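Local coordinates for protein 3,4-dihydroxybenzoate decarboxylase (Enterobacter cloacae, PDB 5NY5) that catalyses the decarboxylation of 3,4-dihydroxybenzoate and, in reverse, the para-carboxylation of catechols, as a UbiD-family enzyme dependent on prenylated flavin, at residues N103-V108 with L240-V245; L151-A156 with T165-H170; T207-L212 with K256-A261; P214-G219 with N232-A237; A220-P225 with G332-A337. All coordinates share one frame; numbering follows the deposited sequence.

How the interactions relate
From the N terminus, N103-V108 opens the wide loop that interaction 1 closes at L240-V245. Within it, interaction 2 is a hairpin in the large antiparallel sheet, complete before interactions 3, 4 and 5 open. T207-L212, P214-G219 and A220-P225 then open interactions 3, 4 and 5 in turn. Interaction 4 closes first, at N232-A237, so it nests within both interactions 1 and 3. Interaction 1 closes next and crosses interaction 3, which ends at K256-A261. Interaction 5 closes last, at G332-A337, and crosses interactions 1, 3 and 4. Together they join the large sheet, the small mixed sheet, helices 214-219 and 234-241, and the long helix 324-346.

Interaction 1 of 5, residues N103-V108 with L240-V245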
# COMPACT_ATOMS: atom_id res chain seq x y z
N ASN A 103 -33.88 -24.70 -22.84
CA ASN A 103 -34.93 -25.39 -23.59
C ASN A 103 -35.98 -25.92 -22.63
O ASN A 103 -36.17 -27.13 -22.49
CB ASN A 103 -34.34 -26.53 -24.42
CG ASN A 103 -33.21 -26.07 -25.32
OD1 ASN A 103 -33.40 -25.83 -26.51
ND2 ASN A 103 -32.01 -25.94 -24.75
N PRO A 104 -36.70 -25.03 -21.94
CA PRO A 104 -37.64 -25.48 -20.91
C PRO A 104 -38.84 -26.18 -21.51
O PRO A 104 -39.16 -26.04 -22.69
CB PRO A 104 -38.04 -24.18 -20.21
CG PRO A 104 -37.91 -23.15 -21.27
CD PRO A 104 -36.74 -23.57 -22.13
N VAL A 105 -39.52 -26.95 -20.66
CA VAL A 105 -40.76 -27.63 -21.02
C VAL A 105 -41.86 -27.08 -20.12
O VAL A 105 -41.78 -27.21 -18.89
CB VAL A 105 -40.64 -29.16 -20.88
CG1 VAL A 105 -42.00 -29.81 -21.09
CG2 VAL A 105 -39.63 -29.70 -21.88
N ALA A 106 -42.87 -26.48 -20.73
CA ALA A 106 -43.86 -25.72 -19.98
C ALA A 106 -44.75 -26.64 -19.15
O ALA A 106 -45.04 -27.77 -19.55
CB ALA A 106 -44.72 -24.90 -20.93
N PRO A 107 -45.19 -26.18 -17.98
CA PRO A 107 -46.10 -26.98 -17.16
C PRO A 107 -47.47 -27.11 -17.80
O PRO A 107 -47.82 -26.42 -18.76
CB PRO A 107 -46.16 -26.20 -15.84
CG PRO A 107 -45.77 -24.81 -16.20
CD PRO A 107 -44.77 -24.94 -17.31
N VAL A 108 -48.26 -28.02 -17.24
CA VAL A 108 -49.60 -28.34 -17.74
C VAL A 108 -50.55 -28.45 -16.56
O VAL A 108 -50.21 -29.03 -15.53
CB VAL A 108 -49.59 -29.64 -18.56
CG1 VAL A 108 -51.00 -30.07 -18.90
CG2 VAL A 108 -48.77 -29.47 -19.83
N LEU A 240 -35.70 -31.10 -17.47
CA LEU A 240 -34.81 -32.07 -16.84
C LEU A 240 -35.41 -33.46 -16.82
O LEU A 240 -34.67 -34.45 -16.81
CB LEU A 240 -34.46 -31.62 -15.42
CG LEU A 240 -33.47 -30.46 -15.31
CD1 LEU A 240 -33.65 -29.73 -14.00
CD2 LEU A 240 -32.05 -30.99 -15.43
N ARG A 241 -36.74 -33.57 -16.82
CA ARG A 241 -37.41 -34.87 -16.83
C ARG A 241 -38.01 -35.23 -18.18
O ARG A 241 -38.52 -36.34 -18.33
CB ARG A 241 -38.52 -34.91 -15.77
CG ARG A 241 -38.08 -34.59 -14.36
CD ARG A 241 -36.95 -35.50 -13.90
NE ARG A 241 -36.67 -35.32 -12.48
CZ ARG A 241 -35.61 -35.82 -11.86
NH1 ARG A 241 -34.72 -36.54 -12.53
NH2 ARG A 241 -35.43 -35.61 -10.56
N GLN A 242 -37.97 -34.32 -19.16
CA GLN A 242 -38.63 -34.52 -20.45
C GLN A 242 -40.11 -34.86 -20.26
O GLN A 242 -40.70 -35.64 -21.00
CB GLN A 242 -37.93 -35.60 -21.28
CG GLN A 242 -36.59 -35.16 -21.84
CD GLN A 242 -36.73 -33.98 -22.79
OE1 GLN A 242 -36.48 -32.83 -22.41
NE2 GLN A 242 -37.12 -34.25 -24.02
N GLN A 243 -40.70 -34.26 -19.23
CA GLN A 243 -42.08 -34.50 -18.84
C GLN A 243 -42.61 -33.26 -18.13
O GLN A 243 -42.05 -32.85 -17.11
CB GLN A 243 -42.18 -35.73 -17.94
CG GLN A 243 -43.58 -36.07 -17.50
CD GLN A 243 -44.40 -36.68 -18.62
OE1 GLN A 243 -43.86 -37.28 -19.55
NE2 GLN A 243 -45.71 -36.52 -18.54
N PRO A 244 -43.67 -32.64 -18.65
CA PRO A 244 -44.12 -31.36 -18.07
C PRO A 244 -44.56 -31.50 -16.62
O PRO A 244 -45.14 -32.51 -16.22
CB PRO A 244 -45.30 -30.97 -18.98
CG PRO A 244 -45.71 -32.23 -19.65
CD PRO A 244 -44.46 -33.03 -19.82
N VAL A 245 -44.27 -30.47 -15.84
CA VAL A 245 -44.73 -30.41 -14.46
C VAL A 245 -46.24 -30.20 -14.44
O VAL A 245 -46.76 -29.32 -15.14
CB VAL A 245 -44.00 -29.30 -13.69
CG1 VAL A 245 -44.48 -29.23 -12.25
CG2 VAL A 245 -42.50 -29.53 -13.74
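V108 and P107 meet V245 and P244 where two segments of the chain converge on the small mixed sheet. The close part lies at this end. V108 N gives its hydrogen to V245 O at 2.9 Å, with an N-H...O angle of 162°, and the donor sits nearly along the C=O axis. V108 also bonds through its backbone to L247, so it pairs with the residues before and after E246, as parallel strands do; this is the start of strand 108-110 beside strand 246-249. P107 CA also comes close to this carbonyl, 3.2 Å from V245 O. The ring of P244 is clasped by carbon and oxygen together: its CB lies 3.3 Å from A106 O and 3.9 Å from V108 CG2. V108 CG1 is anti to the backbone N (chi1 171°) and CG2 lies beside that N; the V108 side chain runs alongside the proline ring, both pointing the same way.

Toward helix 234-241 the contact thins out. V105 and P244 cross obliquely, with V105 CG1 4.0 Å from P244 CA. The solvent-exposed Q242, at phi 54°, is the C-prime residue of a Schellman motif, which turns the chain out of the helix and toward the sheet. None of the touching residues is fully buried. With one backbone hydrogen bond and otherwise only apolar or carbon-oxygen touches, the chemistry is consistent with main-chain pairing fixing the register at V108, while the two prolines and three valines pack by shape.

Interaction 2 of 5, residues L151-A156 with T165-H170; sequences LGLVLA and TDVTIH
V154 and T168 form the tightest backbone pair: V154 N reaches T168 O at 2.7 Å, nearly in line with the carbonyl, and T168 N returns to V154 O at 3.0 Å. The pairs G152-H170 and A156-D166 are bonded both ways, although G152 N to H170 O is weak at 3.4 Å. CA-H...O contacts fill the intervals, the shortest from V167 CA to V154 O at 3.2 Å. Strand directions 159° apart and this register define an antiparallel hairpin in the seven-stranded sheet of the Rift-related domain.

Apolar contacts occupy the face bearing L153, L155, V167 and I169. L155 CD2 lies 3.5 Å from V167 CB, side chains alongside, while L153 CD1 sits 4.0 Å from I169 CG1.

The other face carries the polar D166, T168 and H170 beside V154 and A156. Within 165-170, H170 NE2 and T168 OG1 share a hydrogen bond of 2.6 Å, and ND1 bonds F183 O. H170 CG is anti to the carbonyl carbon (chi1 -52°); V154 CG2 lies 3.4 Å from H170 CD2, oblique to the ring, the side chains crossing near a right angle. I169 and H170 bind prenylated FMN and D166 manganese, both absent here; D166 OD2 accepts I190 N-H.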
# COMPACT_ATOMS: atom_id res chain seq x y z
N LEU A 151 -38.53 -24.97 2.81
CA LEU A 151 -38.54 -25.31 1.39
C LEU A 151 -39.95 -25.19 0.83
O LEU A 151 -40.48 -26.10 0.19
CB LEU A 151 -37.97 -26.70 1.17
CG LEU A 151 -36.47 -26.84 1.46
CD1 LEU A 151 -36.01 -28.28 1.31
CD2 LEU A 151 -35.67 -25.92 0.54
N GLY A 152 -40.58 -24.04 1.07
CA GLY A 152 -41.89 -23.78 0.52
C GLY A 152 -41.82 -23.13 -0.85
O GLY A 152 -41.43 -21.97 -0.98
N LEU A 153 -42.18 -23.89 -1.88
CA LEU A 153 -42.24 -23.35 -3.24
C LEU A 153 -43.55 -22.59 -3.39
O LEU A 153 -44.63 -23.19 -3.40
CB LEU A 153 -42.13 -24.48 -4.27
CG LEU A 153 -42.12 -24.03 -5.73
CD1 LEU A 153 -40.76 -23.47 -6.10
CD2 LEU A 153 -42.50 -25.17 -6.65
N VAL A 154 -43.46 -21.27 -3.50
CA VAL A 154 -44.63 -20.40 -3.49
C VAL A 154 -45.00 -20.04 -4.92
O VAL A 154 -44.16 -19.57 -5.69
CB VAL A 154 -44.37 -19.14 -2.65
CG1 VAL A 154 -45.59 -18.23 -2.69
CG2 VAL A 154 -44.04 -19.51 -1.22
N LEU A 155 -46.27 -20.25 -5.27
CA LEU A 155 -46.83 -19.82 -6.54
C LEU A 155 -47.72 -18.60 -6.31
O LEU A 155 -48.46 -18.55 -5.32
CB LEU A 155 -47.64 -20.93 -7.21
CG LEU A 155 -47.00 -22.31 -7.35
CD1 LEU A 155 -47.91 -23.25 -8.14
CD2 LEU A 155 -45.66 -22.22 -8.02
N ALA A 156 -47.64 -17.63 -7.22
CA ALA A 156 -48.45 -16.43 -7.10
C ALA A 156 -48.63 -15.81 -8.48
O ALA A 156 -47.85 -16.06 -9.40
CB ALA A 156 -47.82 -15.42 -6.13
N THR A 165 -47.01 -14.50 -13.69
CA THR A 165 -46.84 -15.43 -12.59
C THR A 165 -45.41 -15.38 -12.05
O THR A 165 -44.48 -14.95 -12.74
CB THR A 165 -47.17 -16.87 -13.02
OG1 THR A 165 -46.21 -17.31 -13.98
CG2 THR A 165 -48.56 -16.93 -13.63
N ASP A 166 -45.25 -15.84 -10.82
CA ASP A 166 -43.94 -15.92 -10.18
C ASP A 166 -43.93 -17.11 -9.24
O ASP A 166 -44.82 -17.24 -8.39
CB ASP A 166 -43.61 -14.64 -9.42
CG ASP A 166 -42.20 -14.64 -8.87
OD1 ASP A 166 -41.28 -15.09 -9.59
OD2 ASP A 166 -42.01 -14.18 -7.72
N VAL A 167 -42.92 -17.97 -9.38
CA VAL A 167 -42.72 -19.10 -8.49
C VAL A 167 -41.34 -18.95 -7.85
O VAL A 167 -40.36 -18.64 -8.54
CB VAL A 167 -42.89 -20.45 -9.21
CG1 VAL A 167 -43.70 -20.28 -10.50
CG2 VAL A 167 -41.56 -21.14 -9.49
N THR A 168 -41.28 -19.13 -6.54
CA THR A 168 -40.07 -18.84 -5.78
C THR A 168 -40.03 -19.73 -4.54
O THR A 168 -40.99 -20.43 -4.22
CB THR A 168 -39.99 -17.37 -5.36
OG1 THR A 168 -41.30 -16.90 -5.01
CG2 THR A 168 -39.43 -16.52 -6.49
N ILE A 169 -38.89 -19.69 -3.85
CA ILE A 169 -38.67 -20.46 -2.63
C ILE A 169 -38.55 -19.49 -1.46
O ILE A 169 -37.74 -18.56 -1.50
CB ILE A 169 -37.43 -21.35 -2.74
CG1 ILE A 169 -37.57 -22.33 -3.91
CG2 ILE A 169 -37.20 -22.11 -1.44
CD1 ILE A 169 -36.47 -23.37 -3.98
N HIS A 170 -39.36 -19.71 -0.43
CA HIS A 170 -39.38 -18.87 0.76
C HIS A 170 -39.31 -19.75 1.99
O HIS A 170 -39.47 -20.97 1.93
CB HIS A 170 -40.64 -17.99 0.81
CG HIS A 170 -40.89 -17.20 -0.43
ND1 HIS A 170 -40.77 -15.83 -0.47
CD2 HIS A 170 -41.25 -17.58 -1.67
CE1 HIS A 170 -41.05 -15.40 -1.68
NE2 HIS A 170 -41.35 -16.44 -2.44

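Interaction 3 of 5, residues T207-L212 with K256-A261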
# COMPACT_ATOMS: atom_id res chain seq x y z
N THR A 207 -50.06 -20.26 -3.00
CA THR A 207 -49.95 -21.65 -2.61
C THR A 207 -48.51 -21.95 -2.23
O THR A 207 -47.58 -21.48 -2.89
CB THR A 207 -50.40 -22.60 -3.73
OG1 THR A 207 -49.44 -22.56 -4.80
CG2 THR A 207 -51.77 -22.19 -4.26
N ILE A 208 -48.34 -22.74 -1.18
CA ILE A 208 -47.03 -23.09 -0.65
C ILE A 208 -46.83 -24.58 -0.89
O ILE A 208 -47.45 -25.41 -0.21
CB ILE A 208 -46.90 -22.73 0.83
CG1 ILE A 208 -47.27 -21.26 1.03
CG2 ILE A 208 -45.49 -23.00 1.32
CD1 ILE A 208 -47.81 -20.94 2.39
N ASN A 209 -45.98 -24.92 -1.84
CA ASN A 209 -45.81 -26.29 -2.30
C ASN A 209 -44.56 -26.89 -1.67
O ASN A 209 -43.46 -26.35 -1.83
CB ASN A 209 -45.72 -26.33 -3.83
CG ASN A 209 -46.87 -25.60 -4.50
OD1 ASN A 209 -47.82 -26.22 -4.97
ND2 ASN A 209 -46.78 -24.28 -4.54
N MSE A 210 -44.73 -27.99 -0.95
CA MSE A 210 -43.62 -28.63 -0.25
C MSE A 210 -43.59 -30.13 -0.49
O MSE A 210 -44.63 -30.78 -0.55
CB MSE A 210 -43.71 -28.33 1.25
CG MSE A 210 -43.73 -26.86 1.59
SE MSE A 210 -43.94 -26.51 3.49
CE MSE A 210 -45.66 -27.38 3.77
N GLY A 211 -42.38 -30.68 -0.62
CA GLY A 211 -42.22 -32.09 -0.92
C GLY A 211 -42.31 -32.35 -2.41
O GLY A 211 -43.33 -32.84 -2.90
N LEU A 212 -41.24 -32.03 -3.14
CA LEU A 212 -41.28 -31.96 -4.59
C LEU A 212 -40.18 -32.81 -5.20
O LEU A 212 -39.25 -33.26 -4.51
CB LEU A 212 -41.14 -30.52 -5.08
CG LEU A 212 -41.91 -29.46 -4.29
CD1 LEU A 212 -41.46 -28.07 -4.70
CD2 LEU A 212 -43.40 -29.64 -4.50
N LYS A 256 -52.97 -21.87 -8.51
CA LYS A 256 -52.71 -23.28 -8.75
C LYS A 256 -51.63 -23.80 -7.80
O LYS A 256 -50.90 -23.02 -7.17
CB LYS A 256 -52.30 -23.52 -10.20
CG LYS A 256 -53.39 -23.21 -11.20
CD LYS A 256 -52.89 -22.29 -12.30
CE LYS A 256 -54.03 -21.81 -13.18
NZ LYS A 256 -53.61 -20.69 -14.08
N ALA A 257 -51.53 -25.12 -7.71
CA ALA A 257 -50.55 -25.78 -6.85
C ALA A 257 -49.88 -26.92 -7.60
O ALA A 257 -50.37 -27.38 -8.63
CB ALA A 257 -51.20 -26.31 -5.56
N ILE A 258 -48.75 -27.36 -7.06
CA ILE A 258 -48.03 -28.49 -7.65
C ILE A 258 -48.84 -29.76 -7.43
O ILE A 258 -49.09 -30.16 -6.29
CB ILE A 258 -46.62 -28.61 -7.06
CG1 ILE A 258 -45.81 -27.35 -7.34
CG2 ILE A 258 -45.91 -29.84 -7.61
CD1 ILE A 258 -45.59 -27.08 -8.81
N ALA A 259 -49.25 -30.39 -8.52
CA ALA A 259 -50.14 -31.54 -8.42
C ALA A 259 -49.46 -32.72 -7.74
O ALA A 259 -50.10 -33.44 -6.96
CB ALA A 259 -50.65 -31.94 -9.81
N ARG A 260 -48.18 -32.94 -8.02
CA ARG A 260 -47.44 -34.07 -7.48
C ARG A 260 -46.80 -33.78 -6.13
O ARG A 260 -46.02 -34.59 -5.64
CB ARG A 260 -46.37 -34.52 -8.47
CG ARG A 260 -46.90 -34.89 -9.84
CD ARG A 260 -47.69 -36.18 -9.79
NE ARG A 260 -46.81 -37.34 -9.68
CZ ARG A 260 -47.24 -38.58 -9.49
NH1 ARG A 260 -48.54 -38.82 -9.39
NH2 ARG A 260 -46.38 -39.58 -9.40
N ALA A 261 -47.12 -32.64 -5.52
CA ALA A 261 -46.47 -32.25 -4.28
C ALA A 261 -46.94 -33.13 -3.12
O ALA A 261 -47.94 -33.84 -3.20
CB ALA A 261 -46.76 -30.78 -3.97
O HOH W 1 -43.40 -34.53 -4.90
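T207 OG1 is gripped twice: it donates to K256 O at 2.8 Å and accepts N209 ND2 at 3.2 Å. These side chains stitch together two strands of different sheets, 204-210 of the seven-stranded antiparallel sheet and 256-258 of the small mixed one, in the Rift-related domain. The short segments run nearly parallel, yet their axes come no closer than 6.9 Å, too far for backbone pairing, and side chains do the bridging. N209 takes over where T207 stops. Its OD1 accepts I258 N at 2.6 Å with a straight N-H...O (180°), the donor lying 35° out of the carbonyl plane. ND2 also bonds L153 O, so the carboxamide is held at both ends and its flip is fixed. CG of N209 lies anti to the carbonyl carbon (chi1 -52°), which starts the side chain toward 256-258, where the side chains of N209 and I258 cross at about a right angle.

Beyond I258 the chain makes a type I turn to A261, and apolar contact replaces polar. L212 CD2 touches A261 CB at 3.6 Å and I258 CG2 slightly farther off. At this end one water donates to both G211 O, at 2.6 Å, and R260 O, at 2.7 Å.

Interaction 4 of 5, residues P214-G219 with N232-A237; sequences PAIYIG and NELGVA
I216 sets its CG1 anti to the carbonyl carbon (chi1 -63°) and its CG2 anti to the backbone N, which splits its two branches between two partners. CG1 meets A237 CB at 3.6 Å; CG2 meets L234 CD2 at 3.8 Å, where the two side chains approach at a slant. This is helix-helix packing, with 214-219 set against residues 234-237 of helix 234-241. Small residues let the backbones approach: A215 and G219, four apart on one helix, meet A237 and V236 on the other, with CA atoms of A215 and A237 4.8 Å apart. A237 CB sits in the middle, 3.6 Å from A215 O as well as from I216, and 4.0 Å from A215 CB.

No hydrogen bond crosses the interface. The backbone polar groups are instead used along the helix, as in G219 N to A215 O, and the joint depends on fit among buried residues. L153 packs on I216 from the large sheet, and V97 and V101 of helix 93-101 touch V236.

The contact also bears on the metal site. E233, a manganese ligand in this protein, leads its carboxylate away from helix 214-219 to lie close to the like-charged D166, as might be expected with the metal absent; R188 is a weak, long ion-pair partner. On the V236 side, CG1 lies anti to the backbone N (chi1 -170°) and rests 3.8 Å from G219 CA, while CG2 lies near G219 O.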
# COMPACT_ATOMS: atom_id res chain seq x y z
N PRO A 214 -36.81 -33.09 -6.73
CA PRO A 214 -35.63 -32.22 -6.63
C PRO A 214 -35.38 -31.39 -7.87
O PRO A 214 -34.83 -30.29 -7.76
CB PRO A 214 -34.50 -33.22 -6.37
CG PRO A 214 -35.16 -34.34 -5.67
CD PRO A 214 -36.54 -34.45 -6.25
N ALA A 215 -35.78 -31.88 -9.04
CA ALA A 215 -35.65 -31.08 -10.26
C ALA A 215 -36.43 -29.78 -10.15
O ALA A 215 -35.99 -28.74 -10.67
CB ALA A 215 -36.13 -31.89 -11.47
N ILE A 216 -37.57 -29.80 -9.47
CA ILE A 216 -38.35 -28.57 -9.31
C ILE A 216 -37.64 -27.61 -8.37
O ILE A 216 -37.45 -26.43 -8.69
CB ILE A 216 -39.77 -28.90 -8.82
CG1 ILE A 216 -40.51 -29.75 -9.85
CG2 ILE A 216 -40.53 -27.62 -8.52
CD1 ILE A 216 -41.96 -30.03 -9.49
N TYR A 217 -37.24 -28.09 -7.20
CA TYR A 217 -36.54 -27.24 -6.24
C TYR A 217 -35.28 -26.64 -6.84
O TYR A 217 -34.99 -25.46 -6.62
CB TYR A 217 -36.20 -28.05 -4.98
CG TYR A 217 -37.27 -28.07 -3.92
CD1 TYR A 217 -37.87 -26.90 -3.48
CD2 TYR A 217 -37.69 -29.27 -3.36
CE1 TYR A 217 -38.85 -26.92 -2.51
CE2 TYR A 217 -38.67 -29.30 -2.39
CZ TYR A 217 -39.25 -28.13 -1.97
OH TYR A 217 -40.22 -28.16 -1.00
N ILE A 218 -34.53 -27.43 -7.61
CA ILE A 218 -33.26 -26.96 -8.15
C ILE A 218 -33.50 -25.97 -9.29
O ILE A 218 -32.89 -24.90 -9.34
CB ILE A 218 -32.40 -28.15 -8.60
CG1 ILE A 218 -31.99 -29.00 -7.39
CG2 ILE A 218 -31.18 -27.68 -9.36
CD1 ILE A 218 -31.33 -30.30 -7.76
N GLY A 219 -34.38 -26.33 -10.22
CA GLY A 219 -34.63 -25.47 -11.36
C GLY A 219 -35.28 -24.15 -11.00
O GLY A 219 -35.10 -23.15 -11.69
N ASN A 232 -42.64 -19.97 -15.39
CA ASN A 232 -41.53 -20.41 -16.23
C ASN A 232 -40.42 -21.10 -15.45
O ASN A 232 -39.68 -21.89 -16.04
CB ASN A 232 -40.98 -19.22 -17.00
CG ASN A 232 -42.03 -18.55 -17.87
OD1 ASN A 232 -42.73 -17.64 -17.42
ND2 ASN A 232 -42.14 -18.99 -19.11
N GLU A 233 -40.27 -20.82 -14.16
CA GLU A 233 -39.24 -21.51 -13.39
C GLU A 233 -39.49 -23.01 -13.32
O GLU A 233 -38.56 -23.78 -13.06
CB GLU A 233 -39.13 -20.93 -11.99
CG GLU A 233 -38.59 -19.51 -11.94
CD GLU A 233 -39.67 -18.46 -12.11
OE1 GLU A 233 -39.88 -17.66 -11.17
OE2 GLU A 233 -40.32 -18.44 -13.18
N LEU A 234 -40.74 -23.44 -13.55
CA LEU A 234 -41.05 -24.86 -13.62
C LEU A 234 -40.61 -25.49 -14.93
O LEU A 234 -40.55 -26.72 -15.02
CB LEU A 234 -42.55 -25.08 -13.42
CG LEU A 234 -43.13 -24.61 -12.09
CD1 LEU A 234 -44.63 -24.83 -12.05
CD2 LEU A 234 -42.47 -25.33 -10.93
N GLY A 235 -40.32 -24.68 -15.95
CA GLY A 235 -39.89 -25.21 -17.23
C GLY A 235 -38.57 -25.93 -17.18
O GLY A 235 -38.31 -26.80 -18.02
N VAL A 236 -37.72 -25.60 -16.21
CA VAL A 236 -36.44 -26.29 -16.07
C VAL A 236 -36.66 -27.73 -15.64
O VAL A 236 -36.09 -28.66 -16.21
CB VAL A 236 -35.53 -25.53 -15.08
CG1 VAL A 236 -34.12 -26.10 -15.12
CG2 VAL A 236 -35.53 -24.05 -15.40
N ALA A 237 -37.50 -27.93 -14.62
CA ALA A 237 -37.79 -29.29 -14.15
C ALA A 237 -38.43 -30.12 -15.25
O ALA A 237 -38.07 -31.29 -15.44
CB ALA A 237 -38.69 -29.24 -12.93

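Interaction 5 of 5, residues A220-P225 with G332-A337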
# COMPACT_ATOMS: atom_id res chain seq x y z
N ALA A 220 -36.05 -24.13 -9.91
CA ALA A 220 -36.76 -22.92 -9.52
C ALA A 220 -35.83 -21.79 -9.10
O ALA A 220 -36.25 -20.63 -9.06
CB ALA A 220 -37.74 -23.22 -8.38
N CYS A 221 -34.57 -22.10 -8.79
CA CYS A 221 -33.63 -21.10 -8.33
C CYS A 221 -32.93 -20.36 -9.46
O CYS A 221 -32.21 -19.39 -9.19
CB CYS A 221 -32.59 -21.74 -7.41
SG CYS A 221 -33.28 -22.48 -5.92
N PHE A 222 -33.13 -20.77 -10.70
CA PHE A 222 -32.51 -20.12 -11.84
C PHE A 222 -33.40 -19.00 -12.38
O PHE A 222 -34.60 -18.93 -12.08
CB PHE A 222 -32.21 -21.13 -12.94
CG PHE A 222 -31.07 -22.06 -12.62
CD1 PHE A 222 -31.23 -23.06 -11.68
CD2 PHE A 222 -29.85 -21.93 -13.26
CE1 PHE A 222 -30.19 -23.92 -11.39
CE2 PHE A 222 -28.81 -22.78 -12.96
CZ PHE A 222 -28.98 -23.78 -12.03
N GLU A 223 -32.80 -18.13 -13.18
CA GLU A 223 -33.55 -17.05 -13.83
C GLU A 223 -34.33 -17.61 -15.00
O GLU A 223 -33.77 -18.27 -15.88
CB GLU A 223 -32.60 -15.94 -14.29
CG GLU A 223 -32.36 -14.86 -13.25
CD GLU A 223 -33.61 -14.07 -12.94
OE1 GLU A 223 -34.49 -13.97 -13.82
OE2 GLU A 223 -33.72 -13.54 -11.81
N ALA A 224 -35.63 -17.34 -15.02
CA ALA A 224 -36.51 -17.84 -16.06
C ALA A 224 -37.17 -16.68 -16.80
O ALA A 224 -37.38 -15.61 -16.22
CB ALA A 224 -37.59 -18.75 -15.48
N PRO A 225 -37.52 -16.87 -18.07
CA PRO A 225 -38.27 -15.83 -18.79
C PRO A 225 -39.68 -15.65 -18.25
O PRO A 225 -40.04 -16.23 -17.23
CB PRO A 225 -38.28 -16.34 -20.24
CG PRO A 225 -38.06 -17.82 -20.12
CD PRO A 225 -37.13 -17.98 -18.95
N GLY A 332 -25.77 -22.39 -5.10
CA GLY A 332 -24.52 -22.40 -5.83
C GLY A 332 -24.64 -22.77 -7.29
O GLY A 332 -23.91 -22.25 -8.13
N LEU A 333 -25.55 -23.70 -7.61
CA LEU A 333 -25.74 -24.07 -9.01
C LEU A 333 -26.18 -22.89 -9.87
O LEU A 333 -25.63 -22.72 -10.97
CB LEU A 333 -26.72 -25.24 -9.10
CG LEU A 333 -26.18 -26.59 -8.63
CD1 LEU A 333 -27.25 -27.66 -8.70
CD2 LEU A 333 -24.98 -26.98 -9.46
N PRO A 334 -27.13 -22.04 -9.45
CA PRO A 334 -27.38 -20.82 -10.23
C PRO A 334 -26.17 -19.91 -10.30
O PRO A 334 -25.91 -19.31 -11.35
CB PRO A 334 -28.55 -20.16 -9.48
CG PRO A 334 -29.20 -21.26 -8.75
CD PRO A 334 -28.11 -22.19 -8.36
N THR A 335 -25.43 -19.78 -9.20
CA THR A 335 -24.25 -18.92 -9.19
C THR A 335 -23.24 -19.37 -10.23
O THR A 335 -22.78 -18.57 -11.05
CB THR A 335 -23.62 -18.92 -7.80
OG1 THR A 335 -24.61 -18.55 -6.83
CG2 THR A 335 -22.47 -17.93 -7.74
N GLU A 336 -22.89 -20.65 -10.22
CA GLU A 336 -21.91 -21.16 -11.17
C GLU A 336 -22.39 -21.02 -12.61
O GLU A 336 -21.61 -20.67 -13.50
CB GLU A 336 -21.59 -22.62 -10.86
CG GLU A 336 -21.08 -22.85 -9.46
CD GLU A 336 -21.09 -24.31 -9.07
OE1 GLU A 336 -21.33 -25.16 -9.96
OE2 GLU A 336 -20.85 -24.62 -7.88
N ALA A 337 -23.67 -21.29 -12.84
CA ALA A 337 -24.20 -21.28 -14.21
C ALA A 337 -24.10 -19.89 -14.82
O ALA A 337 -23.63 -19.73 -15.95
CB ALA A 337 -25.64 -21.78 -14.21
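The F222 ring takes P334 over one face and A337 at its edge. P334 CA stands 3.6 Å above the ring plane, shifted toward the rim; at 4.0 Å from the centroid and 24° off the ring normal, it makes a CH-pi contact. A337 CB lies near the ring plane, 3.6 Å from CE2. L333 adds its carbonyl carbon, 3.6 Å from CZ, in an oblique approach, with its CB somewhat farther from the same atom. The surface meeting the ring is one turn of the long helix 324-346, kinked at P334 because its nitrogen carries no hydrogen for the preceding turn. Phenylalanine and proline side chains cross at about a right angle.

F222 CG lies anti to the carbonyl carbon (chi1 -72°), directing the start of the side chain; the ring reaches from the loop that follows helix 214-219 to the long helix. V97 and V101 of helix 93-101 also touch it, so the ring is packed against two helices, in a contact without hydrogen bonds. In sequence terms it links the flavin-binding Rift-related family region to the C-terminal one.

F222 and E223 are both prenylated-FMN-binding residues, although no flavin occupies this chain, and E223 OE2 forms a long, weak ion pair with R188. Packing against the helix could therefore help to position this binding loop. C221 continues the contact on the proline ring: P334 CG lies 3.6 Å from C221 O and 3.7 Å from C221 CB.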